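Local structure of SidF, inhibitor of growth family, member 3 (Legionella pneumophila subsp. pneumophila, 4FYE) at residues H29-V40 with D47-N55; N181-F189 with Q200-G208. The protein removes phosphate from phosphoinositides by hydrolysis, probably as a phosphatidylinositol-3,4,5-trisphosphate 3-phosphatase. The protein carries 1 engineered substitution. One frame throughout, in Å; residues are numbered along the deposited sequence.

Contact 1 (H29-V40 with D47-N55); sequences HLAYGYPGERQV and DGKQVVVVN
The carbonyl of Gly48 meets the edge of the His29 imidazole: NE2 donates to Gly48 O over 3.3 Å, with the acceptor close to the ring plane. Gln50 then lays its amide over one face of the same ring, the two planes only 4° apart. Its OE1 also accepts the backbone N-H of His29 (N to OE1 3.3 Å), while NE2 is held by Asn27 O, so both ends of the amide are fixed. Val52 faces the Tyr32 ring, with CG2 standing 3.9 Å from its centroid in a CH-pi contact; Leu30 CD1 lies over the opposite face, and the phenol OH is bonded to Asp183. Val53 forms the hydrogen-bonded pair with Gln39, through Gln39 N to Val53 O (3.1 Å) and Val53 N to Gln39 O (2.8 Å). Beyond it the two methyls of Val54 diverge. With CG1 anti to the backbone N (chi1 166°), CG2 runs alongside Arg38 CG at 3.9 Å, whereas CG1 reaches CG of Glu37, whose OE2 is bonded to Gly67 N. Arg38 NH1 donates to Tyr32 O, tying the ends of the intervening turn. Strands 39-42 and 50-55 thus make an antiparallel beta hairpin at one margin of a mixed sheet.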
ATOM      1  N   HIS A  29      -2.326  22.000   7.612  1.00 64.98           N
ATOM      2  CA  HIS A  29      -1.511  21.147   8.470  1.00 65.14           C
ATOM      3  C   HIS A  29      -0.001  21.113   8.191  1.00 67.24           C
ATOM      4  O   HIS A  29       0.804  20.765   9.063  1.00 64.38           O
ATOM      5  CB  HIS A  29      -2.121  19.748   8.472  1.00 67.05           C
ATOM      6  CG  HIS A  29      -3.565  19.730   8.962  1.00 74.24           C
ATOM      7  ND1 HIS A  29      -3.999  20.483  10.031  1.00 69.70           N
ATOM      8  CD2 HIS A  29      -4.669  19.030   8.500  1.00 64.16           C
ATOM      9  CE1 HIS A  29      -5.308  20.281  10.212  1.00 72.98           C
ATOM     10  NE2 HIS A  29      -5.727  19.396   9.270  1.00 75.45           N
ATOM     11  N   LEU A  30       0.412  21.451   6.978  1.00 61.81           N
ATOM     12  CA  LEU A  30       1.828  21.392   6.639  1.00 59.44           C
ATOM     13  C   LEU A  30       2.001  22.023   5.259  1.00 54.67           C
ATOM     14  O   LEU A  30       1.021  22.221   4.533  1.00 53.12           O
ATOM     15  CB  LEU A  30       2.325  19.934   6.677  1.00 60.44           C
ATOM     16  CG  LEU A  30       1.971  19.032   5.478  1.00 62.39           C
ATOM     17  CD1 LEU A  30       3.198  18.597   4.659  1.00 55.84           C
ATOM     18  CD2 LEU A  30       1.231  17.830   5.996  1.00 57.59           C
ATOM     19  N   ALA A  31       3.232  22.347   4.901  1.00 51.12           N
ATOM     20  CA  ALA A  31       3.453  23.033   3.644  1.00 51.46           C
ATOM     21  C   ALA A  31       3.666  22.064   2.504  1.00 47.84           C
ATOM     22  O   ALA A  31       4.522  21.183   2.551  1.00 45.30           O
ATOM     23  CB  ALA A  31       4.622  23.976   3.751  1.00 48.27           C
ATOM     24  N   TYR A  32       2.863  22.238   1.475  1.00 48.19           N
ATOM     25  CA  TYR A  32       2.996  21.442   0.249  1.00 45.99           C
ATOM     26  C   TYR A  32       3.652  22.139  -0.959  1.00 47.45           C
ATOM     27  O   TYR A  32       4.131  21.434  -1.860  1.00 51.05           O
ATOM     28  CB  TYR A  32       1.616  21.036  -0.148  1.00 45.33           C
ATOM     29  CG  TYR A  32       1.029  20.056   0.771  1.00 44.01           C
ATOM     30  CD1 TYR A  32       1.304  18.666   0.608  1.00 40.12           C
ATOM     31  CD2 TYR A  32       0.171  20.461   1.791  1.00 43.55           C
ATOM     32  CE1 TYR A  32       0.725  17.714   1.448  1.00 38.00           C
ATOM     33  CE2 TYR A  32      -0.409  19.510   2.641  1.00 42.83           C
ATOM     34  CZ  TYR A  32      -0.135  18.163   2.464  1.00 44.68           C
ATOM     35  OH  TYR A  32      -0.764  17.245   3.268  1.00 53.12           O
ATOM     36  N   GLY A  33       3.659  23.488  -0.965  1.00 43.87           N
ATOM     37  CA  GLY A  33       4.216  24.332  -2.015  1.00 42.52           C
ATOM     38  C   GLY A  33       3.420  24.206  -3.313  1.00 49.49           C
ATOM     39  O   GLY A  33       2.291  23.709  -3.311  1.00 47.76           O
ATOM     40  N   TYR A  34       4.022  24.610  -4.435  1.00 48.47           N
ATOM     41  CA  TYR A  34       3.308  24.678  -5.689  1.00 48.08           C
ATOM     42  C   TYR A  34       1.934  25.383  -5.512  1.00 52.37           C
ATOM     43  O   TYR A  34       0.869  24.802  -5.785  1.00 50.84           O
ATOM     44  CB  TYR A  34       3.179  23.277  -6.316  1.00 45.17           C
ATOM     45  CG  TYR A  34       4.501  22.499  -6.415  1.00 45.96           C
ATOM     46  CD1 TYR A  34       5.305  22.560  -7.600  1.00 43.01           C
ATOM     47  CD2 TYR A  34       4.988  21.746  -5.333  1.00 42.73           C
ATOM     48  CE1 TYR A  34       6.518  21.886  -7.696  1.00 36.11           C
ATOM     49  CE2 TYR A  34       6.221  21.088  -5.416  1.00 38.73           C
ATOM     50  CZ  TYR A  34       6.964  21.135  -6.607  1.00 41.23           C
ATOM     51  OH  TYR A  34       8.182  20.447  -6.692  1.00 37.55           O
ATOM     52  N   PRO A  35       1.950  26.645  -5.070  1.00 52.89           N
ATOM     53  CA  PRO A  35       0.656  27.344  -4.936  1.00 54.96           C
ATOM     54  C   PRO A  35      -0.214  27.343  -6.244  1.00 55.34           C
ATOM     55  O   PRO A  35       0.295  27.497  -7.337  1.00 55.56           O
ATOM     56  CB  PRO A  35       1.052  28.760  -4.511  1.00 52.69           C
ATOM     57  CG  PRO A  35       2.467  28.960  -5.036  1.00 52.42           C
ATOM     58  CD  PRO A  35       3.102  27.565  -4.974  1.00 56.38           C
ATOM     59  N   GLY A  36      -1.513  27.107  -6.125  1.00 55.35           N
ATOM     60  CA  GLY A  36      -2.361  27.034  -7.304  1.00 54.53           C
ATOM     61  C   GLY A  36      -2.260  25.715  -8.036  1.00 57.74           C
ATOM     62  O   GLY A  36      -3.091  25.444  -8.862  1.00 62.12           O
ATOM     63  N   GLU A  37      -1.272  24.869  -7.751  1.00 54.45           N
ATOM     64  CA  GLU A  37      -1.356  23.490  -8.261  1.00 51.32           C
ATOM     65  C   GLU A  37      -1.786  22.576  -7.101  1.00 50.97           C
ATOM     66  O   GLU A  37      -2.783  21.869  -7.243  1.00 49.29           O
ATOM     67  CB  GLU A  37      -0.094  23.001  -8.977  1.00 47.26           C
ATOM     68  CG  GLU A  37       0.067  21.461  -8.973  1.00 51.28           C
ATOM     69  CD  GLU A  37       1.439  20.891  -9.528  1.00 58.15           C
ATOM     70  OE1 GLU A  37       2.408  21.643  -9.873  1.00 59.38           O
ATOM     71  OE2 GLU A  37       1.571  19.635  -9.650  1.00 62.87           O
ATOM     72  N   ARG A  38      -1.090  22.641  -5.952  1.00 51.47           N
ATOM     73  CA  ARG A  38      -1.449  21.807  -4.748  1.00 48.80           C
ATOM     74  C   ARG A  38      -2.477  22.566  -3.910  1.00 49.26           C
ATOM     75  O   ARG A  38      -2.152  23.356  -3.012  1.00 47.89           O
ATOM     76  CB  ARG A  38      -0.218  21.359  -3.942  1.00 42.81           C
ATOM     77  CG  ARG A  38       0.685  20.372  -4.703  1.00 41.37           C
ATOM     78  CD  ARG A  38       1.902  20.026  -3.882  1.00 42.05           C
ATOM     79  NE  ARG A  38       2.723  19.032  -4.546  1.00 40.20           N
ATOM     80  CZ  ARG A  38       3.842  18.495  -4.052  1.00 39.00           C
ATOM     81  NH1 ARG A  38       4.338  18.873  -2.879  1.00 39.45           N
ATOM     82  NH2 ARG A  38       4.491  17.578  -4.748  1.00 38.11           N
ATOM     83  N   GLN A  39      -3.737  22.342  -4.219  1.00 45.75           N
ATOM     84  CA  GLN A  39      -4.740  23.125  -3.587  1.00 46.20           C
ATOM     85  C   GLN A  39      -5.308  22.399  -2.395  1.00 46.98           C
ATOM     86  O   GLN A  39      -5.470  21.175  -2.413  1.00 46.26           O
ATOM     87  CB  GLN A  39      -5.772  23.466  -4.614  1.00 48.28           C
ATOM     88  CG  GLN A  39      -5.088  24.250  -5.727  1.00 52.52           C
ATOM     89  CD  GLN A  39      -6.081  25.172  -6.367  1.00 64.56           C
ATOM     90  OE1 GLN A  39      -7.095  24.713  -6.908  1.00 62.84           O
ATOM     91  NE2 GLN A  39      -5.857  26.486  -6.220  1.00 68.43           N
ATOM     92  N   VAL A  40      -5.563  23.166  -1.352  1.00 47.31           N
ATOM     93  CA  VAL A  40      -5.983  22.635  -0.092  1.00 51.32           C
ATOM     94  C   VAL A  40      -7.390  23.072   0.289  1.00 54.17           C
ATOM     95  O   VAL A  40      -7.798  24.224   0.066  1.00 53.71           O
ATOM     96  CB  VAL A  40      -4.993  23.020   1.006  1.00 53.74           C
ATOM     97  CG1 VAL A  40      -5.255  22.192   2.257  1.00 51.82           C
ATOM     98  CG2 VAL A  40      -3.585  22.756   0.522  1.00 53.60           C
ATOM     99  N   ASP A  47     -14.758  16.905  10.332  1.00 85.49           N
ATOM    100  CA  ASP A  47     -14.670  18.313  10.743  1.00 95.91           C
ATOM    101  C   ASP A  47     -13.306  19.009  10.572  1.00 88.15           C
ATOM    102  O   ASP A  47     -13.208  19.991   9.832  1.00 88.62           O
ATOM    103  CB  ASP A  47     -15.141  18.451  12.186  1.00106.59           C
ATOM    104  CG  ASP A  47     -14.274  17.660  13.135  1.00116.32           C
ATOM    105  OD1 ASP A  47     -14.253  18.026  14.337  1.00118.71           O
ATOM    106  OD2 ASP A  47     -13.592  16.699  12.658  1.00107.46           O
ATOM    107  N   GLY A  48     -12.261  18.546  11.254  1.00 77.95           N
ATOM    108  CA  GLY A  48     -10.959  19.249  11.124  1.00 74.70           C
ATOM    109  C   GLY A  48      -9.976  18.587  10.148  1.00 69.83           C
ATOM    110  O   GLY A  48      -8.796  18.840  10.210  1.00 64.42           O
ATOM    111  N   LYS A  49     -10.452  17.704   9.270  1.00 62.57           N
ATOM    112  CA  LYS A  49      -9.561  17.110   8.265  1.00 65.67           C
ATOM    113  C   LYS A  49      -9.451  17.935   6.951  1.00 62.58           C
ATOM    114  O   LYS A  49     -10.355  18.725   6.592  1.00 62.35           O
ATOM    115  CB  LYS A  49      -9.883  15.631   7.989  1.00 62.94           C
ATOM    116  CG  LYS A  49     -10.038  14.693   9.202  1.00 65.77           C
ATOM    117  CD  LYS A  49      -8.886  14.703  10.203  1.00 73.14           C
ATOM    118  CE  LYS A  49      -8.965  13.515  11.167  1.00 79.85           C
ATOM    119  NZ  LYS A  49      -7.748  13.354  12.025  1.00 86.33           N
ATOM    120  N   GLN A  50      -8.319  17.769   6.270  1.00 57.91           N
ATOM    121  CA  GLN A  50      -8.076  18.496   5.041  1.00 55.47           C
ATOM    122  C   GLN A  50      -7.837  17.589   3.868  1.00 52.18           C
ATOM    123  O   GLN A  50      -7.498  16.415   4.041  1.00 48.20           O
ATOM    124  CB  GLN A  50      -6.909  19.466   5.221  1.00 56.42           C
ATOM    125  CG  GLN A  50      -7.384  20.761   5.887  1.00 62.63           C
ATOM    126  CD  GLN A  50      -6.241  21.628   6.393  1.00 62.76           C
ATOM    127  OE1 GLN A  50      -5.110  21.553   5.900  1.00 67.15           O
ATOM    128  NE2 GLN A  50      -6.538  22.473   7.382  1.00 63.35           N
ATOM    129  N   VAL A  51      -7.920  18.183   2.681  1.00 49.21           N
ATOM    130  CA  VAL A  51      -7.786  17.471   1.458  1.00 48.00           C
ATOM    131  C   VAL A  51      -6.890  18.238   0.524  1.00 51.40           C
ATOM    132  O   VAL A  51      -7.098  19.432   0.337  1.00 50.77           O
ATOM    133  CB  VAL A  51      -9.153  17.404   0.824  1.00 47.19           C
ATOM    134  CG1 VAL A  51      -9.107  16.596  -0.437  1.00 43.79           C
ATOM    135  CG2 VAL A  51     -10.099  16.799   1.825  1.00 48.60           C
ATOM    136  N   VAL A  52      -5.910  17.577  -0.088  1.00 44.90           N
ATOM    137  CA  VAL A  52      -5.117  18.274  -1.065  1.00 40.83           C
ATOM    138  C   VAL A  52      -5.439  17.727  -2.459  1.00 43.97           C
ATOM    139  O   VAL A  52      -5.394  16.495  -2.672  1.00 43.83           O
ATOM    140  CB  VAL A  52      -3.641  18.022  -0.836  1.00 43.96           C
ATOM    141  CG1 VAL A  52      -2.852  18.878  -1.817  1.00 42.51           C
ATOM    142  CG2 VAL A  52      -3.225  18.274   0.618  1.00 45.23           C
ATOM    143  N   VAL A  53      -5.699  18.603  -3.425  1.00 43.94           N
ATOM    144  CA  VAL A  53      -6.184  18.177  -4.748  1.00 43.20           C
ATOM    145  C   VAL A  53      -5.270  18.773  -5.851  1.00 45.50           C
ATOM    146  O   VAL A  53      -4.908  19.936  -5.798  1.00 45.53           O
ATOM    147  CB  VAL A  53      -7.661  18.606  -4.976  1.00 45.95           C
ATOM    148  CG1 VAL A  53      -8.184  18.184  -6.352  1.00 45.54           C
ATOM    149  CG2 VAL A  53      -8.608  18.013  -3.921  1.00 44.52           C
ATOM    150  N   VAL A  54      -4.895  17.966  -6.825  1.00 41.25           N
ATOM    151  CA  VAL A  54      -4.153  18.422  -7.953  1.00 42.54           C
ATOM    152  C   VAL A  54      -4.900  18.013  -9.226  1.00 43.57           C
ATOM    153  O   VAL A  54      -5.222  16.834  -9.393  1.00 50.96           O
ATOM    154  CB  VAL A  54      -2.746  17.747  -8.013  1.00 42.57           C
ATOM    155  CG1 VAL A  54      -2.110  17.974  -9.374  1.00 42.17           C
ATOM    156  CG2 VAL A  54      -1.773  18.301  -6.984  1.00 35.84           C
ATOM    157  N   ASN A  55      -5.111  18.949 -10.149  1.00 41.98           N
ATOM    158  CA  ASN A  55      -5.538  18.639 -11.529  1.00 45.33           C
ATOM    159  C   ASN A  55      -4.407  18.711 -12.521  1.00 44.72           C
ATOM    160  O   ASN A  55      -3.694  19.712 -12.547  1.00 45.04           O
ATOM    161  CB  ASN A  55      -6.656  19.625 -11.983  1.00 49.86           C
ATOM    162  CG  ASN A  55      -7.707  19.785 -10.922  1.00 56.24           C
ATOM    163  OD1 ASN A  55      -8.631  18.989 -10.843  1.00 64.08           O
ATOM    164  ND2 ASN A  55      -7.501  20.718 -10.019  1.00 59.49           N
TER

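Contact 2 (N181-F189 with Q200-G208); sequences NRDTLIHRF and QFIMYIPCG
Ile186 and Met203, a non-hydrogen-bonded pair, lie side by side on one face of the hairpin, with Ile186 CD1 3.8 Å from Met203 CE. The bend at the end of the methionine (chi3 89°) turns this methyl toward the isoleucine. On the other face Leu185 CD1 packs against Tyr204 CB. Farther along, Ile202 CD1 sits at the edge of the Phe189 ring, 3.9 Å from CE1, and Gln200 CB lies over a face of it. Phe189 CG is placed between its backbone N and carbonyl carbon (chi1 56°), which swings the ring across toward the partner strand; CD1 also stands over the centre of the His187 imidazole, 3.6 Å above it. Three hydrogen-bonded pairs join the backbones: Leu185 with Tyr204, His187 with Ile202, and Phe189 with Gln200; the bond from His187 N to Ile202 O, 2.9 Å long, is almost straight at 177°. At the polar end, the bent chain of Arg182 brings its guanidinium flat over Pro206, CZ 3.6 Å from CB. Thr184 OG1 touches Pro206 CD. Strand 50-55 flanks strand 184-189 on its far side and strand 247-254 flanks strand 199-206. Helix 701-712 covers the Leu185 and His187 face, where Tyr204 OH bonds to Gln654 and His187 NE2 to Ser56.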
ATOM      1  N   ASN A 181      -2.227  14.287  12.011  1.00 83.63           N
ATOM      2  CA  ASN A 181      -3.355  14.740  11.173  1.00 83.50           C
ATOM      3  C   ASN A 181      -3.096  14.672   9.683  1.00 80.25           C
ATOM      4  O   ASN A 181      -2.641  15.648   9.058  1.00 80.51           O
ATOM      5  CB  ASN A 181      -3.841  16.139  11.584  1.00 91.08           C
ATOM      6  CG  ASN A 181      -5.363  16.283  11.515  1.00102.22           C
ATOM      7  OD1 ASN A 181      -5.960  17.136  12.199  1.00 95.42           O
ATOM      8  ND2 ASN A 181      -6.001  15.459  10.680  1.00 94.15           N
ATOM      9  N   ARG A 182      -3.373  13.501   9.119  1.00 65.19           N
ATOM     10  CA  ARG A 182      -3.045  13.247   7.715  1.00 58.34           C
ATOM     11  C   ARG A 182      -4.183  13.679   6.774  1.00 51.20           C
ATOM     12  O   ARG A 182      -5.367  13.401   6.993  1.00 47.51           O
ATOM     13  CB  ARG A 182      -2.662  11.783   7.468  1.00 68.30           C
ATOM     14  CG  ARG A 182      -1.635  11.179   8.423  1.00 71.58           C
ATOM     15  CD  ARG A 182      -2.293  10.207   9.395  1.00 76.91           C
ATOM     16  NE  ARG A 182      -2.373   8.806   8.918  1.00 93.90           N
ATOM     17  CZ  ARG A 182      -1.856   8.296   7.784  1.00 76.69           C
ATOM     18  NH1 ARG A 182      -1.182   9.043   6.911  1.00 78.09           N
ATOM     19  NH2 ARG A 182      -2.041   7.015   7.513  1.00 66.51           N
ATOM     20  N   ASP A 183      -3.789  14.360   5.716  1.00 44.72           N
ATOM     21  CA  ASP A 183      -4.684  14.869   4.742  1.00 46.90           C
ATOM     22  C   ASP A 183      -5.075  13.765   3.725  1.00 45.62           C
ATOM     23  O   ASP A 183      -4.309  12.836   3.418  1.00 45.45           O
ATOM     24  CB  ASP A 183      -3.968  16.015   4.021  1.00 45.11           C
ATOM     25  CG  ASP A 183      -3.704  17.211   4.902  1.00 52.35           C
ATOM     26  OD1 ASP A 183      -4.366  17.385   5.961  1.00 60.04           O
ATOM     27  OD2 ASP A 183      -2.811  18.020   4.518  1.00 69.75           O
ATOM     28  N   THR A 184      -6.245  13.884   3.163  1.00 39.34           N
ATOM     29  CA  THR A 184      -6.576  13.042   2.043  1.00 43.11           C
ATOM     30  C   THR A 184      -5.899  13.598   0.784  1.00 43.08           C
ATOM     31  O   THR A 184      -5.861  14.803   0.593  1.00 43.94           O
ATOM     32  CB  THR A 184      -8.098  13.031   1.853  1.00 41.36           C
ATOM     33  OG1 THR A 184      -8.680  12.230   2.883  1.00 43.88           O
ATOM     34  CG2 THR A 184      -8.399  12.366   0.606  1.00 38.77           C
ATOM     35  N   LEU A 185      -5.385  12.736  -0.074  1.00 40.00           N
ATOM     36  CA  LEU A 185      -4.728  13.257  -1.222  1.00 39.88           C
ATOM     37  C   LEU A 185      -5.370  12.788  -2.511  1.00 44.98           C
ATOM     38  O   LEU A 185      -5.604  11.569  -2.705  1.00 42.64           O
ATOM     39  CB  LEU A 185      -3.279  12.818  -1.212  1.00 38.92           C
ATOM     40  CG  LEU A 185      -2.603  12.883   0.138  1.00 40.25           C
ATOM     41  CD1 LEU A 185      -1.338  12.059  -0.070  1.00 36.99           C
ATOM     42  CD2 LEU A 185      -2.275  14.345   0.528  1.00 36.61           C
ATOM     43  N   ILE A 186      -5.610  13.758  -3.412  1.00 42.40           N
ATOM     44  CA  ILE A 186      -6.332  13.514  -4.653  1.00 39.38           C
ATOM     45  C   ILE A 186      -5.615  14.031  -5.899  1.00 37.72           C
ATOM     46  O   ILE A 186      -5.159  15.176  -5.958  1.00 36.84           O
ATOM     47  CB  ILE A 186      -7.739  14.135  -4.601  1.00 43.28           C
ATOM     48  CG1 ILE A 186      -8.483  13.632  -3.383  1.00 42.87           C
ATOM     49  CG2 ILE A 186      -8.586  13.679  -5.805  1.00 41.07           C
ATOM     50  CD1 ILE A 186      -9.933  14.090  -3.364  1.00 45.76           C
ATOM     51  N   HIS A 187      -5.513  13.185  -6.906  1.00 38.39           N
ATOM     52  CA  HIS A 187      -5.125  13.636  -8.235  1.00 38.20           C
ATOM     53  C   HIS A 187      -6.190  13.363  -9.242  1.00 43.21           C
ATOM     54  O   HIS A 187      -6.527  12.169  -9.473  1.00 41.67           O
ATOM     55  CB  HIS A 187      -3.891  12.921  -8.662  1.00 36.64           C
ATOM     56  CG  HIS A 187      -3.339  13.381  -9.984  1.00 38.44           C
ATOM     57  ND1 HIS A 187      -2.509  12.637 -10.692  1.00 37.98           N
ATOM     58  CD2 HIS A 187      -3.604  14.502 -10.745  1.00 39.89           C
ATOM     59  CE1 HIS A 187      -2.156  13.266 -11.805  1.00 37.23           C
ATOM     60  NE2 HIS A 187      -2.869  14.400 -11.860  1.00 44.21           N
ATOM     61  N   ARG A 188      -6.704  14.436  -9.852  1.00 42.39           N
ATOM     62  CA  ARG A 188      -7.668  14.368 -10.977  1.00 44.99           C
ATOM     63  C   ARG A 188      -7.064  14.724 -12.331  1.00 45.58           C
ATOM     64  O   ARG A 188      -6.354  15.742 -12.464  1.00 42.06           O
ATOM     65  CB  ARG A 188      -8.751  15.425 -10.769  1.00 47.02           C
ATOM     66  CG  ARG A 188      -9.311  15.364  -9.356  1.00 52.35           C
ATOM     67  CD  ARG A 188     -10.279  16.541  -9.067  1.00 52.80           C
ATOM     68  NE  ARG A 188     -11.528  16.426  -9.804  1.00 53.18           N
ATOM     69  CZ  ARG A 188     -12.726  16.699  -9.286  1.00 60.85           C
ATOM     70  NH1 ARG A 188     -12.848  17.119  -8.027  1.00 58.53           N
ATOM     71  NH2 ARG A 188     -13.814  16.557 -10.030  1.00 61.17           N
ATOM     72  N   PHE A 189      -7.452  13.949 -13.344  1.00 46.13           N
ATOM     73  CA  PHE A 189      -6.946  14.056 -14.721  1.00 46.28           C
ATOM     74  C   PHE A 189      -7.828  13.271 -15.741  1.00 46.36           C
ATOM     75  O   PHE A 189      -8.392  12.245 -15.402  1.00 53.95           O
ATOM     76  CB  PHE A 189      -5.493  13.485 -14.817  1.00 41.71           C
ATOM     77  CG  PHE A 189      -5.356  12.016 -14.334  1.00 41.53           C
ATOM     78  CD1 PHE A 189      -5.256  11.708 -12.973  1.00 36.96           C
ATOM     79  CD2 PHE A 189      -5.351  10.943 -15.262  1.00 42.53           C
ATOM     80  CE1 PHE A 189      -5.212  10.370 -12.513  1.00 34.01           C
ATOM     81  CE2 PHE A 189      -5.279   9.599 -14.814  1.00 41.07           C
ATOM     82  CZ  PHE A 189      -5.165   9.318 -13.440  1.00 36.64           C
ATOM     83  N   GLN A 200     -10.804  10.943 -14.749  1.00 50.25           N
ATOM     84  CA  GLN A 200     -10.376   9.953 -13.819  1.00 45.46           C
ATOM     85  C   GLN A 200      -9.779  10.572 -12.533  1.00 43.91           C
ATOM     86  O   GLN A 200      -9.523  11.789 -12.468  1.00 42.81           O
ATOM     87  CB  GLN A 200      -9.387   9.031 -14.531  1.00 47.76           C
ATOM     88  CG  GLN A 200     -10.006   7.961 -15.441  1.00 44.06           C
ATOM     89  CD  GLN A 200     -10.813   8.535 -16.607  1.00 52.37           C
ATOM     90  OE1 GLN A 200     -11.987   8.157 -16.769  1.00 51.49           O
ATOM     91  NE2 GLN A 200     -10.198   9.430 -17.443  1.00 45.74           N
ATOM     92  N   PHE A 201      -9.549   9.740 -11.508  1.00 41.84           N
ATOM     93  CA  PHE A 201      -8.907  10.215 -10.254  1.00 38.72           C
ATOM     94  C   PHE A 201      -8.218   9.062  -9.542  1.00 39.65           C
ATOM     95  O   PHE A 201      -8.566   7.882  -9.751  1.00 36.26           O
ATOM     96  CB  PHE A 201      -9.908  10.801  -9.287  1.00 38.24           C
ATOM     97  CG  PHE A 201     -10.986   9.848  -8.917  1.00 39.17           C
ATOM     98  CD1 PHE A 201     -12.156   9.805  -9.646  1.00 45.43           C
ATOM     99  CD2 PHE A 201     -10.852   9.015  -7.805  1.00 40.82           C
ATOM    100  CE1 PHE A 201     -13.179   8.898  -9.298  1.00 51.34           C
ATOM    101  CE2 PHE A 201     -11.843   8.108  -7.457  1.00 41.85           C
ATOM    102  CZ  PHE A 201     -12.998   8.038  -8.205  1.00 47.68           C
ATOM    103  N   ILE A 202      -7.270   9.427  -8.677  1.00 38.96           N
ATOM    104  CA  ILE A 202      -6.675   8.529  -7.732  1.00 41.54           C
ATOM    105  C   ILE A 202      -6.559   9.279  -6.408  1.00 43.90           C
ATOM    106  O   ILE A 202      -6.118  10.425  -6.390  1.00 40.97           O
ATOM    107  CB  ILE A 202      -5.229   8.156  -8.123  1.00 44.32           C
ATOM    108  CG1 ILE A 202      -5.139   7.615  -9.534  1.00 42.90           C
ATOM    109  CG2 ILE A 202      -4.685   7.097  -7.139  1.00 43.24           C
ATOM    110  CD1 ILE A 202      -3.736   7.747 -10.070  1.00 41.72           C
ATOM    111  N   MET A 203      -6.882   8.612  -5.301  1.00 41.21           N
ATOM    112  CA  MET A 203      -6.721   9.242  -4.016  1.00 40.36           C
ATOM    113  C   MET A 203      -6.136   8.297  -2.972  1.00 39.18           C
ATOM    114  O   MET A 203      -6.136   7.114  -3.170  1.00 40.83           O
ATOM    115  CB  MET A 203      -8.033   9.813  -3.545  1.00 46.82           C
ATOM    116  CG  MET A 203      -9.216   8.894  -3.712  1.00 41.88           C
ATOM    117  SD  MET A 203     -10.648   9.693  -2.893  1.00 48.74           S
ATOM    118  CE  MET A 203     -11.406  10.730  -4.157  1.00 37.46           C
ATOM    119  N   TYR A 204      -5.527   8.862  -1.939  1.00 39.76           N
ATOM    120  CA  TYR A 204      -4.956   8.182  -0.824  1.00 37.78           C
ATOM    121  C   TYR A 204      -5.720   8.799   0.312  1.00 38.79           C
ATOM    122  O   TYR A 204      -5.714  10.055   0.489  1.00 40.40           O
ATOM    123  CB  TYR A 204      -3.419   8.427  -0.683  1.00 43.47           C
ATOM    124  CG  TYR A 204      -2.488   7.615  -1.627  1.00 45.98           C
ATOM    125  CD1 TYR A 204      -2.963   6.942  -2.727  1.00 48.73           C
ATOM    126  CD2 TYR A 204      -1.137   7.566  -1.408  1.00 52.80           C
ATOM    127  CE1 TYR A 204      -2.125   6.206  -3.559  1.00 53.39           C
ATOM    128  CE2 TYR A 204      -0.268   6.870  -2.263  1.00 47.78           C
ATOM    129  CZ  TYR A 204      -0.754   6.184  -3.324  1.00 50.99           C
ATOM    130  OH  TYR A 204       0.122   5.495  -4.158  1.00 45.85           O
ATOM    131  N   ILE A 205      -6.480   7.932   1.007  1.00 37.08           N
ATOM    132  CA  ILE A 205      -7.212   8.327   2.156  1.00 36.23           C
ATOM    133  C   ILE A 205      -6.513   7.660   3.313  1.00 38.54           C
ATOM    134  O   ILE A 205      -6.340   6.468   3.325  1.00 41.55           O
ATOM    135  CB  ILE A 205      -8.652   7.870   2.090  1.00 38.25           C
ATOM    136  CG1 ILE A 205      -9.359   8.419   0.852  1.00 35.38           C
ATOM    137  CG2 ILE A 205      -9.418   8.342   3.337  1.00 40.44           C
ATOM    138  CD1 ILE A 205     -10.623   7.594   0.565  1.00 34.11           C
ATOM    139  N   PRO A 206      -6.055   8.441   4.267  1.00 43.17           N
ATOM    140  CA  PRO A 206      -5.316   7.858   5.382  1.00 42.14           C
ATOM    141  C   PRO A 206      -6.255   6.965   6.179  1.00 47.01           C
ATOM    142  O   PRO A 206      -7.372   7.341   6.512  1.00 47.54           O
ATOM    143  CB  PRO A 206      -5.010   9.047   6.264  1.00 44.52           C
ATOM    144  CG  PRO A 206      -5.386  10.270   5.496  1.00 44.40           C
ATOM    145  CD  PRO A 206      -6.394   9.866   4.480  1.00 47.33           C
ATOM    146  N   CYS A 207      -5.793   5.809   6.562  1.00 49.52           N
ATOM    147  CA  CYS A 207      -6.634   5.044   7.403  1.00 56.14           C
ATOM    148  C   CYS A 207      -5.806   4.499   8.503  1.00 58.07           C
ATOM    149  O   CYS A 207      -4.594   4.683   8.524  1.00 63.12           O
ATOM    150  CB  CYS A 207      -7.233   3.889   6.598  1.00 55.58           C
ATOM    151  SG  CYS A 207      -5.925   2.915   5.886  1.00 60.42           S
ATOM    152  N   GLY A 208      -6.482   3.765   9.373  1.00 65.53           N
ATOM    153  CA  GLY A 208      -5.857   3.081  10.471  1.00 65.88           C
ATOM    154  C   GLY A 208      -6.275   3.795  11.731  1.00 65.15           C
ATOM    155  O   GLY A 208      -6.462   5.018  11.737  1.00 63.73           O
TER

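In the fold
Contact 1 closes before contact 2 opens along the chain, yet their centres lie about 11 Å apart because both hairpins belong to one six-stranded mixed sheet. Strands 50-55 and 184-189 are neighbours there and run parallel, joining the two antiparallel hairpins; a probable hydrogen bond from Ile186 N to Val52 O, 2.8 Å, is part of the seam. The link between Tyr32 and Asp183 is a second tie. Between the two hairpins the chain passes through four helices, 71-92 to 167-180. Helix 701-712, from much later in the sequence, packs on both contacts, so distant parts of the phosphatase domain converge on this sheet.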